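Local coordinates for glycoside hydrolase family 43 (Halothermothrix orenii, PDB 4QQS), which hydrolyses alpha-L-arabinofuranosides and probably takes part in the breakdown of xylan-type plant polysaccharides, at residues 259-262 / 267-270; 198-203 / 290-295; 46-51 / 310-315; 19-24 / 81-86. All blocks are in the same frame, centred on the assembly; numbering follows the deposited sequence. Where two conformers were deposited one is given.

Contact 1: 259-262 / 267-270; sequences VTVS and ELFV
Segments 259-262 and 267-270 pair edge to edge at the turn end of a beta hairpin, strands 257-261 and 268-275. The hairpin belongs to one four-stranded antiparallel blade of the five-bladed beta-propeller. The directions of the two short strands differ by 149°, so the pair is twisted but clearly antiparallel. Thr260 and Phe269 form the hydrogen-bonded pair. Thr260 N donates to Phe269 O at 3.0 Å, and Phe269 N returns a bond to Thr260 O at 2.9 Å. The second bond is nearly straight, 171° at the hydrogen. Val259 with Val270 and Val261 with Leu268 are non-hydrogen-bonded pairs, and their side chains share one face of the sheet. On that face Leu268 CD2 reaches Val261 CB at 4.3 Å. Val261 CG2 also lies 3.3 Å from Glu267 O. Thr260 and Phe269 point to the other face, where Thr260 meets Val20 and Lys22 of strand 16-23 and Phe269 meets Pro312. Ser262 CB sits at the edge of the Phe269 ring, 4.2 Å from CE1. Beyond the strands, Ser262 N gives Glu267 O a bond of 2.8 Å, which extends the pairing into the turn. The Glu267 carboxylate has its polar partners outside the hairpin: OE1 forms a salt bridge with Arg291, and OE2 takes a bond from Arg313 N. Ser262 OG bonds to Asp264 within the turn. It stands between its own backbone N and carbonyl carbon (chi1 62°), and there also receives a weak bond from Glu267 N at 3.4 Å.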
loop_
_atom_site.group_PDB
_atom_site.type_symbol
_atom_site.label_atom_id
_atom_site.label_comp_id
_atom_site.label_asym_id
_atom_site.label_seq_id
_atom_site.Cartn_x
_atom_site.Cartn_y
_atom_site.Cartn_z
ATOM N N VAL A 259 5.596 0.020 5.053
ATOM C CA VAL A 259 6.677 0.304 5.990
ATOM C C VAL A 259 6.871 -0.929 6.876
ATOM O O VAL A 259 5.894 -1.526 7.317
ATOM C CB VAL A 259 6.345 1.511 6.888
ATOM C CG1 VAL A 259 7.489 1.793 7.854
ATOM C CG2 VAL A 259 6.050 2.742 6.050
ATOM N N THR A 260 8.123 -1.292 7.125
ATOM C CA THR A 260 8.435 -2.374 8.043
ATOM C C THR A 260 9.711 -1.997 8.803
ATOM O O THR A 260 10.219 -0.877 8.671
ATOM C CB THR A 260 8.536 -3.710 7.277
ATOM O OG1 THR A 260 8.636 -4.800 8.193
ATOM C CG2 THR A 260 9.715 -3.717 6.335
ATOM N N VAL A 261 10.190 -2.909 9.632
ATOM C CA VAL A 261 11.353 -2.676 10.466
ATOM C C VAL A 261 12.439 -3.677 10.102
ATOM O O VAL A 261 12.150 -4.759 9.594
ATOM C CB VAL A 261 10.965 -2.774 11.960
ATOM C CG1 VAL A 261 10.644 -4.203 12.358
ATOM C CG2 VAL A 261 12.021 -2.189 12.837
ATOM N N SER A 262 13.689 -3.306 10.364
ATOM C CA SER A 262 14.839 -4.152 10.065
ATOM C C SER A 262 14.842 -5.407 10.941
ATOM O O SER A 262 14.107 -5.494 11.916
ATOM C CB SER A 262 16.133 -3.366 10.300
ATOM O OG SER A 262 16.238 -2.980 11.660
ATOM N N GLU A 267 15.460 -0.007 13.004
ATOM C CA GLU A 267 15.286 1.040 12.001
ATOM C C GLU A 267 14.159 0.665 11.041
ATOM O O GLU A 267 13.923 -0.506 10.768
ATOM C CB GLU A 267 16.595 1.309 11.238
ATOM C CG GLU A 267 17.100 0.110 10.466
ATOM C CD GLU A 267 18.388 0.345 9.702
ATOM O OE1 GLU A 267 18.927 1.472 9.716
ATOM O OE2 GLU A 267 18.867 -0.628 9.085
ATOM N N LEU A 268 13.480 1.684 10.531
ATOM C CA LEU A 268 12.378 1.512 9.599
ATOM C C LEU A 268 12.862 1.537 8.152
ATOM O O LEU A 268 13.803 2.255 7.787
ATOM C CB LEU A 268 11.337 2.617 9.791
ATOM C CG LEU A 268 10.625 2.678 11.145
ATOM C CD1 LEU A 268 9.665 3.858 11.161
ATOM C CD2 LEU A 268 9.884 1.367 11.460
ATOM N N PHE A 269 12.171 0.746 7.334
ATOM C CA PHE A 269 12.321 0.770 5.887
ATOM C C PHE A 269 10.980 1.035 5.226
ATOM O O PHE A 269 9.962 0.436 5.584
ATOM C CB PHE A 269 12.882 -0.555 5.362
ATOM C CG PHE A 269 14.377 -0.646 5.488
ATOM C CD1 PHE A 269 14.967 -0.984 6.697
ATOM C CD2 PHE A 269 15.189 -0.331 4.418
ATOM C CE1 PHE A 269 16.342 -1.012 6.827
ATOM C CE2 PHE A 269 16.565 -0.350 4.553
ATOM C CZ PHE A 269 17.132 -0.693 5.755
ATOM N N VAL A 270 11.012 1.913 4.229
ATOM C CA VAL A 270 9.928 2.038 3.280
ATOM C C VAL A 270 10.162 1.018 2.165
ATOM O O VAL A 270 11.292 0.828 1.705
ATOM C CB VAL A 270 9.828 3.491 2.716
ATOM C CG1 VAL A 270 11.119 3.965 2.041
ATOM C CG2 VAL A 270 8.663 3.625 1.779
#

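Contact 2: 198-203 / 290-295; sequences FVIKHE and DRLYFE
His202 and Phe294 stack ring on ring where two blades of the beta-propeller pack face to face. Strand 191-202 lies in one blade and strand 285-295 in the next. The short strand axes come no closer than 10.2 Å, at an angle of 41°, so side chains alone bridge the gap. The aromatic contact is an offset stack. The ring centroids of His202 and Phe294 are 3.7 Å apart and the planes differ by only 3°. The side chains slide past each other in opposite directions, and each ring also covers the other's CB. His202 CB lies 3.8 Å from the Phe294 ring centroid, and Phe294 CB lies 4.1 Å from the His202 centroid; both are CH-pi contacts over a face. On the far face of the imidazole lies CG of Glu203. Tyr207 of strand 205-212 meets the Phe294 ring edge-to-face. A serine in place of Phe294 would probably leave one face of the His202 ring uncovered and open a gap between the blades beside Ile200. The apolar contacts lie deeper along the strands. Leu292 packs on Leu299 and Val301 of its own blade. Ile200 CG1 stands between its backbone N and carbonyl carbon (chi1 61°), and the chain is extended beyond it, which carries CD1 across to the other strand. This methyl touches Phe294 CZ at 3.8 Å and Leu292 CD2 at 4.2 Å.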
loop_
_atom_site.group_PDB
_atom_site.type_symbol
_atom_site.label_atom_id
_atom_site.label_comp_id
_atom_site.label_asym_id
_atom_site.label_seq_id
_atom_site.Cartn_x
_atom_site.Cartn_y
_atom_site.Cartn_z
ATOM N N PHE A 198 -0.830 4.346 3.782
ATOM C CA PHE A 198 -0.193 3.484 4.771
ATOM C C PHE A 198 0.074 4.347 6.004
ATOM O O PHE A 198 0.690 5.389 5.872
ATOM C CB PHE A 198 1.124 2.880 4.244
ATOM C CG PHE A 198 1.652 1.780 5.127
ATOM C CD1 PHE A 198 2.269 2.065 6.326
ATOM C CD2 PHE A 198 1.455 0.438 4.796
ATOM C CE1 PHE A 198 2.706 1.048 7.164
ATOM C CE2 PHE A 198 1.913 -0.568 5.635
ATOM C CZ PHE A 198 2.514 -0.254 6.808
ATOM N N VAL A 199 -0.387 3.920 7.174
ATOM C CA VAL A 199 -0.321 4.743 8.381
ATOM C C VAL A 199 0.654 4.167 9.411
ATOM O O VAL A 199 0.625 2.974 9.720
ATOM C CB VAL A 199 -1.731 4.903 8.998
ATOM C CG1 VAL A 199 -1.689 5.654 10.338
ATOM C CG2 VAL A 199 -2.638 5.629 8.005
ATOM N N ILE A 200 1.508 5.036 9.946
ATOM C CA ILE A 200 2.376 4.714 11.080
ATOM C C ILE A 200 2.165 5.757 12.171
ATOM O O ILE A 200 1.715 6.870 11.927
ATOM C CB ILE A 200 3.873 4.602 10.672
ATOM C CG1 ILE A 200 4.400 5.925 10.106
ATOM C CG2 ILE A 200 4.051 3.447 9.695
ATOM C CD1 ILE A 200 5.870 5.881 9.693
ATOM N N LYS A 201 2.509 5.374 13.390
ATOM C CA LYS A 201 2.366 6.244 14.549
ATOM C C LYS A 201 3.750 6.555 15.095
ATOM O O LYS A 201 4.624 5.686 15.134
ATOM C CB LYS A 201 1.495 5.562 15.616
ATOM C CG LYS A 201 1.016 6.482 16.733
ATOM C CD LYS A 201 0.106 5.742 17.698
ATOM C CE LYS A 201 -0.549 6.662 18.707
ATOM N NZ LYS A 201 -1.507 5.921 19.565
ATOM N N HIS A 202 3.959 7.796 15.504
ATOM C CA HIS A 202 5.242 8.216 16.035
ATOM C C HIS A 202 5.014 9.355 17.013
ATOM O O HIS A 202 4.406 10.365 16.665
ATOM C CB HIS A 202 6.160 8.663 14.899
ATOM C CG HIS A 202 7.536 9.042 15.350
ATOM N ND1 HIS A 202 7.948 10.353 15.471
ATOM C CD2 HIS A 202 8.592 8.281 15.718
ATOM C CE1 HIS A 202 9.199 10.380 15.896
ATOM N NE2 HIS A 202 9.614 9.136 16.050
ATOM N N GLU A 203 5.482 9.160 18.243
ATOM C CA GLU A 203 5.419 10.181 19.288
ATOM C C GLU A 203 4.009 10.761 19.420
ATOM O O GLU A 203 3.815 11.971 19.537
ATOM C CB GLU A 203 6.476 11.273 19.050
ATOM C CG GLU A 203 7.916 10.759 19.194
ATOM C CD GLU A 203 8.996 11.832 19.015
ATOM O OE1 GLU A 203 8.664 13.029 18.864
ATOM O OE2 GLU A 203 10.196 11.468 19.020
ATOM N N ASP A 290 14.185 1.388 1.199
ATOM C CA ASP A 290 15.126 2.411 1.635
ATOM C C ASP A 290 14.790 2.837 3.058
ATOM O O ASP A 290 13.691 2.603 3.557
ATOM C CB ASP A 290 15.147 3.626 0.676
ATOM C CG ASP A 290 16.143 3.481 -0.478
ATOM O OD1 ASP A 290 17.312 3.096 -0.233
ATOM O OD2 ASP A 290 15.760 3.812 -1.634
ATOM N N ARG A 291 15.759 3.464 3.716
ATOM C CA ARG A 291 15.609 3.858 5.106
ATOM C C ARG A 291 14.642 5.021 5.266
ATOM O O ARG A 291 14.698 5.987 4.516
ATOM C CB ARG A 291 16.976 4.200 5.700
ATOM C CG ARG A 291 17.805 2.951 5.938
ATOM C CD ARG A 291 19.218 3.243 6.489
ATOM N NE ARG A 291 19.772 1.995 7.020
ATOM C CZ ARG A 291 20.393 1.055 6.314
ATOM N NH1 ARG A 291 20.705 1.236 5.039
ATOM N NH2 ARG A 291 20.732 -0.076 6.910
ATOM N N LEU A 292 13.779 4.884 6.270
ATOM C CA LEU A 292 12.738 5.840 6.614
ATOM C C LEU A 292 12.988 6.276 8.053
ATOM O O LEU A 292 13.262 5.435 8.906
ATOM C CB LEU A 292 11.386 5.131 6.529
ATOM C CG LEU A 292 10.145 5.967 6.783
ATOM C CD1 LEU A 292 9.912 6.913 5.616
ATOM C CD2 LEU A 292 8.943 5.074 6.968
ATOM N N TYR A 293 12.908 7.570 8.338
ATOM C CA TYR A 293 13.202 8.059 9.687
ATOM C C TYR A 293 12.532 9.401 9.919
ATOM O O TYR A 293 12.132 10.076 8.982
ATOM C CB TYR A 293 14.720 8.171 9.903
ATOM C CG TYR A 293 15.404 9.171 8.990
ATOM C CD1 TYR A 293 15.709 8.848 7.678
ATOM C CD2 TYR A 293 15.764 10.437 9.449
ATOM C CE1 TYR A 293 16.343 9.749 6.838
ATOM C CE2 TYR A 293 16.417 11.340 8.623
ATOM C CZ TYR A 293 16.701 10.996 7.312
ATOM O OH TYR A 293 17.330 11.889 6.467
ATOM N N PHE A 294 12.435 9.781 11.184
ATOM C CA PHE A 294 11.918 11.072 11.579
ATOM C C PHE A 294 13.066 11.965 12.053
ATOM O O PHE A 294 13.973 11.519 12.765
ATOM C CB PHE A 294 10.911 10.907 12.713
ATOM C CG PHE A 294 9.645 10.179 12.315
ATOM C CD1 PHE A 294 9.553 8.793 12.377
ATOM C CD2 PHE A 294 8.531 10.886 11.902
ATOM C CE1 PHE A 294 8.384 8.137 12.027
ATOM C CE2 PHE A 294 7.359 10.228 11.564
ATOM C CZ PHE A 294 7.287 8.860 11.619
ATOM N N GLU A 295 12.994 13.242 11.689
ATOM C CA GLU A 295 13.961 14.237 12.145
ATOM C C GLU A 295 13.242 15.571 12.243
ATOM O O GLU A 295 12.616 16.002 11.282
ATOM C CB GLU A 295 15.149 14.314 11.178
ATOM C CG GLU A 295 16.189 15.364 11.528
ATOM C CD GLU A 295 17.452 15.243 10.696
ATOM O OE1 GLU A 295 17.331 15.054 9.463
ATOM O OE2 GLU A 295 18.557 15.341 11.277
#

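Contact 3: 46-51 / 310-315; sequences NLVDWE and PGPRSN
Asn46 opens the loop 46-51 and meets Pro312 of the C-terminal tail through its backbone. Asn46 O lies 3.4 Å from Pro312 CG, with CB and CD a little further off. A water molecule joins the same carbonyl to the tail, donating to Asn46 O at 3.2 Å and to Pro312 O at 2.8 Å. The Asn46 side chain folds back on its own loop. Its OD1 accepts from Val48 N, which closes an Asx turn, and from Asp49 N, one residue further on. The first donor stands well above the amide carbonyl plane, and the second is tilted only 15° from it. Leu47 follows and turns CB toward the tail, 4.1 Å from Pro312 CG. Its side chain continues onto Tyr27 and Ile289. Val48 makes the closest apolar contact: CG2 lies 3.6 Å from Pro312 CD, and the two side chains cross obliquely. With CG1 anti to the backbone N (chi1 180°), CG2 is the branch left beside that N, and it touches Pro312. Asp49 takes no part across the interface but steadies Asn46: ND2 of Asn46 donates to Asp49 OD2 at 2.8 Å, nearly straight and in the amide plane, and meets the carboxylate from above its plane. Trp50 adds a weak bond from NE1 to Leu47 O at 2.9 Å. Pro312 has no backbone N-H to offer. The tail is held by apolar contact and the water bridge, with no direct hydrogen bond between the segments. The side-chain amide of Asn46 serves the loop itself, while its backbone carbonyl serves the water bridge.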
loop_
_atom_site.group_PDB
_atom_site.type_symbol
_atom_site.label_atom_id
_atom_site.label_comp_id
_atom_site.label_asym_id
_atom_site.label_seq_id
_atom_site.Cartn_x
_atom_site.Cartn_y
_atom_site.Cartn_z
ATOM N N ASN A 46 15.643 -11.034 5.507
ATOM C CA ASN A 46 16.482 -9.846 5.684
ATOM C C ASN A 46 16.089 -8.607 4.870
ATOM O O ASN A 46 16.790 -7.605 4.935
ATOM C CB ASN A 46 17.949 -10.202 5.398
ATOM C CG ASN A 46 18.166 -10.706 3.984
ATOM O OD1 ASN A 46 17.279 -10.603 3.137
ATOM N ND2 ASN A 46 19.338 -11.269 3.723
ATOM N N LEU A 47 14.979 -8.694 4.141
ATOM C CA LEU A 47 14.447 -7.638 3.257
ATOM C C LEU A 47 15.194 -7.491 1.935
ATOM O O LEU A 47 14.781 -6.711 1.072
ATOM C CB LEU A 47 14.336 -6.279 3.960
ATOM C CG LEU A 47 13.292 -6.177 5.064
ATOM C CD1 LEU A 47 13.514 -4.919 5.888
ATOM C CD2 LEU A 47 11.889 -6.195 4.486
ATOM N N VAL A 48 16.267 -8.266 1.763
ATOM C CA VAL A 48 17.148 -8.130 0.604
ATOM C C VAL A 48 17.017 -9.314 -0.355
ATOM O O VAL A 48 16.854 -9.138 -1.565
ATOM C CB VAL A 48 18.606 -7.979 1.056
ATOM C CG1 VAL A 48 19.531 -7.839 -0.144
ATOM C CG2 VAL A 48 18.742 -6.768 1.969
ATOM N N ASP A 49 17.093 -10.521 0.196
ATOM C CA ASP A 49 17.003 -11.749 -0.588
ATOM C C ASP A 49 15.575 -12.263 -0.510
ATOM O O ASP A 49 15.057 -12.479 0.581
ATOM C CB ASP A 49 17.971 -12.790 -0.028
ATOM C CG ASP A 49 19.384 -12.262 0.077
ATOM O OD1 ASP A 49 19.884 -11.727 -0.933
ATOM O OD2 ASP A 49 19.980 -12.354 1.173
ATOM N N TRP A 50 14.944 -12.444 -1.670
ATOM C CA TRP A 50 13.523 -12.785 -1.749
ATOM C C TRP A 50 13.296 -14.051 -2.548
ATOM O O TRP A 50 13.934 -14.261 -3.589
ATOM C CB TRP A 50 12.722 -11.656 -2.406
ATOM C CG TRP A 50 12.687 -10.430 -1.563
ATOM C CD1 TRP A 50 13.535 -9.371 -1.631
ATOM C CD2 TRP A 50 11.760 -10.142 -0.501
ATOM N NE1 TRP A 50 13.201 -8.438 -0.681
ATOM C CE2 TRP A 50 12.118 -8.893 0.027
ATOM C CE3 TRP A 50 10.678 -10.825 0.064
ATOM C CZ2 TRP A 50 11.417 -8.298 1.076
ATOM C CZ3 TRP A 50 10.005 -10.254 1.114
ATOM C CH2 TRP A 50 10.376 -9.000 1.614
ATOM N N GLU A 51 12.378 -14.886 -2.055
ATOM C CA GLU A 51 12.020 -16.123 -2.739
ATOM C C GLU A 51 10.505 -16.168 -2.956
ATOM O O GLU A 51 9.719 -15.960 -2.032
ATOM C CB GLU A 51 12.552 -17.348 -1.996
ATOM C CG GLU A 51 12.015 -17.534 -0.619
ATOM C CD GLU A 51 12.588 -18.751 0.086
ATOM O OE1 GLU A 51 13.047 -19.705 -0.586
ATOM O OE2 GLU A 51 12.569 -18.751 1.328
ATOM N N PRO A 310 24.161 -0.003 3.190
ATOM C CA PRO A 310 24.282 -0.943 4.308
ATOM C C PRO A 310 23.020 -1.782 4.459
ATOM O O PRO A 310 21.901 -1.272 4.359
ATOM C CB PRO A 310 24.480 -0.029 5.521
ATOM C CG PRO A 310 25.077 1.212 4.957
ATOM C CD PRO A 310 24.417 1.381 3.619
ATOM N N GLY A 311 23.203 -3.077 4.672
ATOM C CA GLY A 311 22.080 -3.980 4.815
ATOM C C GLY A 311 21.164 -3.577 5.960
ATOM O O GLY A 311 21.617 -2.967 6.921
ATOM N N PRO A 312 19.866 -3.905 5.865
ATOM C CA PRO A 312 18.973 -3.642 6.996
ATOM C C PRO A 312 19.558 -4.209 8.289
ATOM O O PRO A 312 20.011 -5.352 8.303
ATOM C CB PRO A 312 17.682 -4.359 6.579
ATOM C CG PRO A 312 17.699 -4.283 5.086
ATOM C CD PRO A 312 19.146 -4.491 4.719
ATOM N N ARG A 313 19.585 -3.405 9.347
ATOM C CA ARG A 313 20.322 -3.770 10.552
ATOM C C ARG A 313 19.814 -5.068 11.153
ATOM O O ARG A 313 18.615 -5.288 11.309
ATOM C CB ARG A 313 20.287 -2.639 11.584
ATOM C CG ARG A 313 21.223 -1.464 11.237
ATOM C CD ARG A 313 21.007 -0.244 12.139
ATOM N NE ARG A 313 20.898 -0.716 13.501
ATOM C CZ ARG A 313 21.901 -0.990 14.312
ATOM N NH1 ARG A 313 23.144 -0.656 13.997
ATOM N NH2 ARG A 313 21.625 -1.548 15.474
ATOM N N SER A 314 20.784 -5.896 11.526
ATOM C CA SER A 314 20.539 -7.226 12.055
ATOM C C SER A 314 21.556 -7.527 13.137
ATOM O O SER A 314 22.660 -6.974 13.151
ATOM C CB SER A 314 20.672 -8.270 10.945
ATOM O OG SER A 314 22.012 -8.409 10.510
ATOM N N ASN A 315 21.183 -8.417 14.045
ATOM C CA ASN A 315 22.111 -8.872 15.070
ATOM C C ASN A 315 23.036 -9.948 14.519
ATOM O O ASN A 315 22.822 -10.443 13.410
ATOM C CB ASN A 315 21.339 -9.387 16.281
ATOM C CG ASN A 315 20.707 -8.268 17.075
ATOM O OD1 ASN A 315 21.355 -7.260 17.366
ATOM N ND2 ASN A 315 19.432 -8.425 17.414
ATOM O OXT ASN A 315 24.018 -10.333 15.153
HETATM O O HOH W 1 19.458 -7.476 6.628
#

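Contact 4: 19-24 / 81-86; sequences YVLKHE and NKFYMT
His23 and Phe83 have the nearest backbones of the two segments, and their CA atoms are still 10.1 Å apart. Strands 16-23 and 82-90 belong to different sheets, and no hydrogen bond crosses between the segments. The side chains fill the space. Phe83 meets His23 as a T-shaped pair. The edge of the phenyl ring points at the face of the imidazole, the planes stand at 78°, and the centroids are 4.8 Å apart. Phe83 CZ makes the closest approach, 3.5 Å from His23 ND1, above the rim of the imidazole rather than its centre. His23 carries CG opposite its backbone N (chi1 -167°), which carries the imidazole out to the CZ edge of Phe83. Glu24 CG covers the other face of the imidazole. Leu21, two residues earlier on the same side of the strand, places CD2 4.1 Å from Phe83 CD2, near the phenyl plane. Phe78 meets both rings. An alanine at His23 is likely to leave the CZ edge of Phe83 without its aromatic partner and the ring less firmly placed. Side chains interleaved between neighbouring antiparallel sheets, without backbone pairing, are typical of adjacent blades in a beta-propeller.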
loop_
_atom_site.group_PDB
_atom_site.type_symbol
_atom_site.label_atom_id
_atom_site.label_comp_id
_atom_site.label_asym_id
_atom_site.label_seq_id
_atom_site.Cartn_x
_atom_site.Cartn_y
_atom_site.Cartn_z
ATOM N N TYR A 19 3.521 -4.808 -0.387
ATOM C CA TYR A 19 3.174 -4.736 1.022
ATOM C C TYR A 19 3.988 -5.777 1.768
ATOM O O TYR A 19 3.880 -6.952 1.459
ATOM C CB TYR A 19 1.677 -4.997 1.217
ATOM C CG TYR A 19 1.298 -4.902 2.671
ATOM C CD1 TYR A 19 1.496 -5.979 3.512
ATOM C CD2 TYR A 19 0.797 -3.741 3.211
ATOM C CE1 TYR A 19 1.195 -5.923 4.840
ATOM C CE2 TYR A 19 0.464 -3.677 4.569
ATOM C CZ TYR A 19 0.677 -4.784 5.366
ATOM O OH TYR A 19 0.375 -4.783 6.707
ATOM N N VAL A 20 4.764 -5.361 2.770
ATOM C CA VAL A 20 5.552 -6.285 3.567
ATOM C C VAL A 20 5.042 -6.345 4.984
ATOM O O VAL A 20 4.877 -5.314 5.633
ATOM C CB VAL A 20 7.045 -5.934 3.563
ATOM C CG1 VAL A 20 7.819 -6.813 4.542
ATOM C CG2 VAL A 20 7.595 -6.064 2.157
ATOM N N LEU A 21 4.836 -7.570 5.457
ATOM C CA LEU A 21 4.574 -7.847 6.860
ATOM C C LEU A 21 5.726 -8.643 7.447
ATOM O O LEU A 21 6.165 -9.639 6.894
ATOM C CB LEU A 21 3.285 -8.644 7.029
ATOM C CG LEU A 21 2.903 -8.903 8.491
ATOM C CD1 LEU A 21 2.664 -7.595 9.272
ATOM C CD2 LEU A 21 1.686 -9.793 8.558
ATOM N N LYS A 22 6.230 -8.173 8.578
ATOM C CA LYS A 22 7.192 -8.933 9.378
ATOM C C LYS A 22 6.447 -9.758 10.414
ATOM O O LYS A 22 5.613 -9.223 11.135
ATOM C CB LYS A 22 8.173 -7.990 10.072
ATOM C CG LYS A 22 9.315 -8.730 10.750
ATOM C CD LYS A 22 10.268 -7.808 11.460
ATOM C CE LYS A 22 11.399 -8.595 12.072
ATOM N NZ LYS A 22 12.345 -7.730 12.833
ATOM N N HIS A 23 6.737 -11.059 10.462
ATOM C CA HIS A 23 6.131 -11.943 11.449
ATOM C C HIS A 23 7.133 -13.022 11.844
ATOM O O HIS A 23 7.652 -13.726 10.985
ATOM C CB HIS A 23 4.862 -12.612 10.908
ATOM C CG HIS A 23 4.054 -13.276 11.978
ATOM N ND1 HIS A 23 3.999 -14.643 12.152
ATOM C CD2 HIS A 23 3.288 -12.741 12.958
ATOM C CE1 HIS A 23 3.214 -14.920 13.179
ATOM N NE2 HIS A 23 2.775 -13.783 13.688
ATOM N N GLU A 24 7.392 -13.155 13.145
ATOM C CA GLU A 24 8.266 -14.203 13.683
ATOM C C GLU A 24 9.581 -14.302 12.907
ATOM O O GLU A 24 9.992 -15.363 12.459
ATOM C CB GLU A 24 7.515 -15.543 13.772
ATOM C CG GLU A 24 6.347 -15.449 14.762
ATOM C CD GLU A 24 5.648 -16.761 15.058
ATOM O OE1 GLU A 24 5.761 -17.708 14.248
ATOM O OE2 GLU A 24 4.963 -16.831 16.104
ATOM N N ASN A 81 -4.578 -13.179 16.492
ATOM C CA ASN A 81 -3.839 -14.423 16.344
ATOM C C ASN A 81 -4.059 -15.112 15.001
ATOM O O ASN A 81 -3.907 -16.324 14.904
ATOM C CB ASN A 81 -4.148 -15.383 17.498
ATOM C CG ASN A 81 -3.002 -16.319 17.785
ATOM O OD1 ASN A 81 -1.835 -15.963 17.597
ATOM N ND2 ASN A 81 -3.321 -17.524 18.247
ATOM N N LYS A 82 -4.405 -14.345 13.969
ATOM C CA LYS A 82 -4.396 -14.884 12.610
ATOM C C LYS A 82 -4.087 -13.782 11.618
ATOM O O LYS A 82 -3.897 -12.637 12.002
ATOM C CB LYS A 82 -5.686 -15.623 12.254
ATOM C CG LYS A 82 -6.916 -14.790 12.043
ATOM C CD LYS A 82 -8.063 -15.738 11.690
ATOM C CE LYS A 82 -9.322 -15.026 11.266
ATOM N NZ LYS A 82 -10.376 -15.985 10.831
ATOM N N PHE A 83 -4.003 -14.160 10.344
ATOM C CA PHE A 83 -3.673 -13.217 9.286
ATOM C C PHE A 83 -4.918 -12.817 8.532
ATOM O O PHE A 83 -5.707 -13.664 8.138
ATOM C CB PHE A 83 -2.628 -13.812 8.342
ATOM C CG PHE A 83 -1.364 -14.191 9.044
ATOM C CD1 PHE A 83 -1.237 -15.428 9.656
ATOM C CD2 PHE A 83 -0.326 -13.287 9.160
ATOM C CE1 PHE A 83 -0.088 -15.757 10.343
ATOM C CE2 PHE A 83 0.829 -13.622 9.843
ATOM C CZ PHE A 83 0.941 -14.854 10.429
ATOM N N TYR A 84 -5.093 -11.514 8.346
ATOM C CA TYR A 84 -6.194 -10.964 7.566
ATOM C C TYR A 84 -5.628 -10.224 6.368
ATOM O O TYR A 84 -4.738 -9.397 6.509
ATOM C CB TYR A 84 -7.038 -9.991 8.384
ATOM C CG TYR A 84 -7.880 -10.637 9.450
ATOM C CD1 TYR A 84 -7.366 -10.898 10.701
ATOM C CD2 TYR A 84 -9.207 -10.963 9.208
ATOM C CE1 TYR A 84 -8.134 -11.465 11.685
ATOM C CE2 TYR A 84 -9.987 -11.545 10.191
ATOM C CZ TYR A 84 -9.443 -11.790 11.430
ATOM O OH TYR A 84 -10.195 -12.355 12.436
ATOM N N MET A 85 -6.174 -10.528 5.194
ATOM C CA MET A 85 -5.801 -9.877 3.955
ATOM C C MET A 85 -6.966 -9.053 3.430
ATOM O O MET A 85 -8.073 -9.554 3.294
ATOM C CB MET A 85 -5.425 -10.900 2.889
ATOM C CG MET A 85 -4.990 -10.266 1.565
ATOM S SD MET A 85 -4.629 -11.441 0.247
ATOM C CE MET A 85 -3.090 -12.156 0.816
ATOM N N THR A 86 -6.707 -7.790 3.130
ATOM C CA THR A 86 -7.617 -6.999 2.326
ATOM C C THR A 86 -7.071 -6.926 0.913
ATOM O O THR A 86 -5.861 -7.017 0.690
ATOM C CB THR A 86 -7.784 -5.564 2.878
ATOM O OG1 THR A 86 -6.497 -4.971 3.081
ATOM C CG2 THR A 86 -8.555 -5.560 4.186
#

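The contacts lie on both sides of the place where the ring of blades closes: contact 4 between the first two blades, contact 2 between the last two, contact 1 within the last, and contact 3 between a loop of the first and the C-terminal tail. Along the chain contact 4 closes first. Contact 1 is nested inside contact 2, and contact 2 inside contact 3, whose span crosses that of contact 4. The centres of contacts 1 and 2 are about 8 Å apart, those of contacts 1 and 3 about 11 Å. Those of contacts 1 and 4 are about 15 Å apart, yet Lys22 NZ hydrogen-bonds to Ser262 O. Arg291 reaches the tail at Pro310. The tail thus packs across the closure.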